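Local coordinates for probable sulfate-binding lipoprotein SubI (PDB 6DDN) that probably binds sulfate outside the cytoplasmic membrane and hands it to a transporter for uptake, at residues A[104-110]-A[262-268]. Residues are numbered along the deposited sequence; the frame is centred on the assembly and turned at random.
Sequences ADLVNFS and ENPLAVV
In the central sheet of one lobe of this periplasmic-binding-protein fold, strand 106-108 runs antiparallel to the end of strand 257-267. V107 and A266 form the hydrogen-bonded pair, flanked by the non-hydrogen-bonded pairs L106-V267 and N108-L265: V107 N reaches A266 O at 2.8 Å, almost straight (175°), and A266 N returns to V107 O at 2.9 Å. A third backbone bond joins V268 N to D105 O. On one face, L106 CD2 lies 3.8 Å from V267 CG2 and also meets L265 CD1, the side chains crossing at a slant; on the other, V107 CG2 packs on A266 CB. V107 CG1 touches V268 CG2. At the N108 end of the ladder, P264 O accepts N108 ND2 (2.8 Å) from well above its carbonyl plane and F109 N (3.1 Å) from the opposite face, only slightly tilted. With CG opposite the backbone N (chi1 171°), the N108 amide reaches P264 O, while OD1 accepts from W66 NE1. N263 ND2 donates to S110 O (3.0 Å), an oxygen that also accepts from W180 NE1; S110 OG, bonded to Y236 OH, lies near a bound sulfate ion, consistent with the family's ligand pocket. Strand 53-58 pairs in parallel with 106-108, and helices 91-99 and 113-120 pack against F109.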
ATOM      1  N   ALA A 104      19.718   4.402   2.621  1.00 68.44           N
ATOM      2  CA  ALA A 104      18.398   4.996   2.499  1.00 61.15           C
ATOM      3  C   ALA A 104      18.401   6.337   3.211  1.00 65.59           C
ATOM      4  O   ALA A 104      18.981   6.472   4.290  1.00 72.82           O
ATOM      5  CB  ALA A 104      17.313   4.087   3.089  1.00 57.83           C
ATOM      6  N   ASP A 105      17.765   7.327   2.587  1.00 62.36           N
ATOM      7  CA  ASP A 105      17.509   8.600   3.236  1.00 62.47           C
ATOM      8  C   ASP A 105      16.044   8.788   3.601  1.00 60.32           C
ATOM      9  O   ASP A 105      15.744   9.568   4.510  1.00 57.69           O
ATOM     10  CB  ASP A 105      17.967   9.759   2.339  1.00 62.03           C
ATOM     11  CG  ASP A 105      19.448   9.682   2.000  1.00 65.64           C
ATOM     12  OD1 ASP A 105      20.281  10.072   2.846  1.00 69.31           O
ATOM     13  OD2 ASP A 105      19.781   9.227   0.885  1.00 66.53           O
ATOM     14  N   LEU A 106      15.137   8.084   2.926  1.00 59.42           N
ATOM     15  CA  LEU A 106      13.722   8.086   3.259  1.00 55.81           C
ATOM     16  C   LEU A 106      13.158   6.694   3.035  1.00 55.47           C
ATOM     17  O   LEU A 106      13.576   5.976   2.123  1.00 54.61           O
ATOM     18  CB  LEU A 106      12.928   9.088   2.416  1.00 55.10           C
ATOM     19  CG  LEU A 106      13.098  10.569   2.736  1.00 58.49           C
ATOM     20  CD1 LEU A 106      13.755  11.280   1.568  1.00 61.97           C
ATOM     21  CD2 LEU A 106      11.751  11.185   3.061  1.00 55.74           C
ATOM     22  N   VAL A 107      12.197   6.323   3.875  1.00 52.68           N
ATOM     23  CA  VAL A 107      11.486   5.061   3.745  1.00 47.91           C
ATOM     24  C   VAL A 107      10.022   5.364   3.475  1.00 47.73           C
ATOM     25  O   VAL A 107       9.461   6.309   4.039  1.00 50.38           O
ATOM     26  CB  VAL A 107      11.641   4.177   4.997  1.00 49.46           C
ATOM     27  CG1 VAL A 107      12.961   3.445   4.940  1.00 51.99           C
ATOM     28  CG2 VAL A 107      11.540   5.016   6.262  1.00 54.16           C
ATOM     29  N   ASN A 108       9.416   4.571   2.595  1.00 47.99           N
ATOM     30  CA  ASN A 108       7.986   4.657   2.300  1.00 48.71           C
ATOM     31  C   ASN A 108       7.513   3.226   2.074  1.00 48.30           C
ATOM     32  O   ASN A 108       7.725   2.661   0.999  1.00 45.38           O
ATOM     33  CB  ASN A 108       7.711   5.538   1.089  1.00 47.40           C
ATOM     34  CG  ASN A 108       6.266   5.470   0.637  1.00 48.55           C
ATOM     35  OD1 ASN A 108       5.978   5.248  -0.539  1.00 49.79           O
ATOM     36  ND2 ASN A 108       5.346   5.659   1.574  1.00 48.48           N
ATOM     37  N   PHE A 109       6.883   2.643   3.085  1.00 49.52           N
ATOM     38  CA  PHE A 109       6.566   1.225   3.070  1.00 49.34           C
ATOM     39  C   PHE A 109       5.061   1.009   2.999  1.00 51.39           C
ATOM     40  O   PHE A 109       4.259   1.924   3.198  1.00 54.13           O
ATOM     41  CB  PHE A 109       7.169   0.535   4.298  1.00 49.73           C
ATOM     42  CG  PHE A 109       8.666   0.459   4.261  1.00 51.53           C
ATOM     43  CD1 PHE A 109       9.329   0.302   3.055  1.00 52.95           C
ATOM     44  CD2 PHE A 109       9.413   0.562   5.423  1.00 56.61           C
ATOM     45  CE1 PHE A 109      10.710   0.235   3.005  1.00 53.52           C
ATOM     46  CE2 PHE A 109      10.797   0.496   5.381  1.00 58.55           C
ATOM     47  CZ  PHE A 109      11.444   0.334   4.169  1.00 55.32           C
ATOM     48  N   SER A 110       4.688  -0.234   2.689  1.00 57.24           N
ATOM     49  CA  SER A 110       3.278  -0.570   2.524  1.00 49.62           C
ATOM     50  C   SER A 110       2.523  -0.467   3.840  1.00 51.33           C
ATOM     51  O   SER A 110       1.388   0.024   3.874  1.00 52.88           O
ATOM     52  CB  SER A 110       3.143  -1.977   1.944  1.00 50.80           C
ATOM     53  OG  SER A 110       1.795  -2.412   1.970  1.00 53.22           O
ATOM     54  N   GLU A 262      -3.119   2.483   4.441  1.00 53.32           N
ATOM     55  CA  GLU A 262      -2.383   3.672   4.856  1.00 49.48           C
ATOM     56  C   GLU A 262      -0.896   3.388   4.718  1.00 52.28           C
ATOM     57  O   GLU A 262      -0.363   2.523   5.420  1.00 61.94           O
ATOM     58  CB  GLU A 262      -2.725   4.067   6.295  1.00 53.02           C
ATOM     59  CG  GLU A 262      -4.203   4.324   6.537  1.00 56.63           C
ATOM     60  CD  GLU A 262      -4.472   4.909   7.909  1.00 66.06           C
ATOM     61  OE1 GLU A 262      -4.820   6.107   7.991  1.00 69.15           O
ATOM     62  OE2 GLU A 262      -4.329   4.171   8.907  1.00 70.62           O
ATOM     63  N   ASN A 263      -0.230   4.116   3.822  1.00 50.42           N
ATOM     64  CA  ASN A 263       1.162   3.846   3.498  1.00 52.12           C
ATOM     65  C   ASN A 263       2.067   4.835   4.217  1.00 52.14           C
ATOM     66  O   ASN A 263       2.070   6.024   3.863  1.00 53.76           O
ATOM     67  CB  ASN A 263       1.377   3.922   1.990  1.00 52.16           C
ATOM     68  CG  ASN A 263       0.466   2.981   1.229  1.00 51.38           C
ATOM     69  OD1 ASN A 263      -0.351   3.412   0.416  1.00 55.00           O
ATOM     70  ND2 ASN A 263       0.597   1.686   1.495  1.00 47.58           N
ATOM     71  N   PRO A 264       2.844   4.406   5.206  1.00 47.24           N
ATOM     72  CA  PRO A 264       3.661   5.348   5.978  1.00 46.92           C
ATOM     73  C   PRO A 264       4.921   5.786   5.243  1.00 45.12           C
ATOM     74  O   PRO A 264       5.450   5.099   4.366  1.00 38.72           O
ATOM     75  CB  PRO A 264       4.018   4.550   7.237  1.00 49.14           C
ATOM     76  CG  PRO A 264       3.976   3.125   6.793  1.00 48.48           C
ATOM     77  CD  PRO A 264       2.892   3.041   5.758  1.00 43.87           C
ATOM     78  N   LEU A 265       5.403   6.963   5.643  1.00 47.31           N
ATOM     79  CA  LEU A 265       6.631   7.551   5.131  1.00 47.87           C
ATOM     80  C   LEU A 265       7.393   8.168   6.293  1.00 48.43           C
ATOM     81  O   LEU A 265       6.801   8.832   7.147  1.00 49.73           O
ATOM     82  CB  LEU A 265       6.344   8.619   4.066  1.00 48.03           C
ATOM     83  CG  LEU A 265       7.472   9.585   3.694  1.00 42.94           C
ATOM     84  CD1 LEU A 265       8.398   8.974   2.653  1.00 44.98           C
ATOM     85  CD2 LEU A 265       6.898  10.904   3.197  1.00 37.49           C
ATOM     86  N   ALA A 266       8.704   7.949   6.322  1.00 51.11           N
ATOM     87  CA  ALA A 266       9.530   8.470   7.399  1.00 51.42           C
ATOM     88  C   ALA A 266      10.925   8.766   6.872  1.00 56.08           C
ATOM     89  O   ALA A 266      11.393   8.137   5.919  1.00 60.00           O
ATOM     90  CB  ALA A 266       9.607   7.491   8.575  1.00 53.28           C
ATOM     91  N   VAL A 267      11.579   9.732   7.500  1.00 58.56           N
ATOM     92  CA  VAL A 267      12.969  10.042   7.193  1.00 56.91           C
ATOM     93  C   VAL A 267      13.863   9.043   7.914  1.00 57.10           C
ATOM     94  O   VAL A 267      13.611   8.682   9.070  1.00 60.72           O
ATOM     95  CB  VAL A 267      13.294  11.493   7.593  1.00 60.13           C
ATOM     96  CG1 VAL A 267      14.779  11.667   7.856  1.00 59.59           C
ATOM     97  CG2 VAL A 267      12.824  12.457   6.515  1.00 62.73           C
ATOM     98  N   VAL A 268      14.900   8.573   7.227  1.00 53.86           N
ATOM     99  CA  VAL A 268      15.858   7.652   7.829  1.00 55.89           C
ATOM    100  C   VAL A 268      16.795   8.450   8.727  1.00 56.72           C
ATOM    101  O   VAL A 268      17.443   9.401   8.276  1.00 53.81           O
ATOM    102  CB  VAL A 268      16.636   6.881   6.755  1.00 53.41           C
ATOM    103  CG1 VAL A 268      17.936   6.337   7.330  1.00 59.17           C
ATOM    104  CG2 VAL A 268      15.785   5.755   6.196  1.00 52.44           C
TER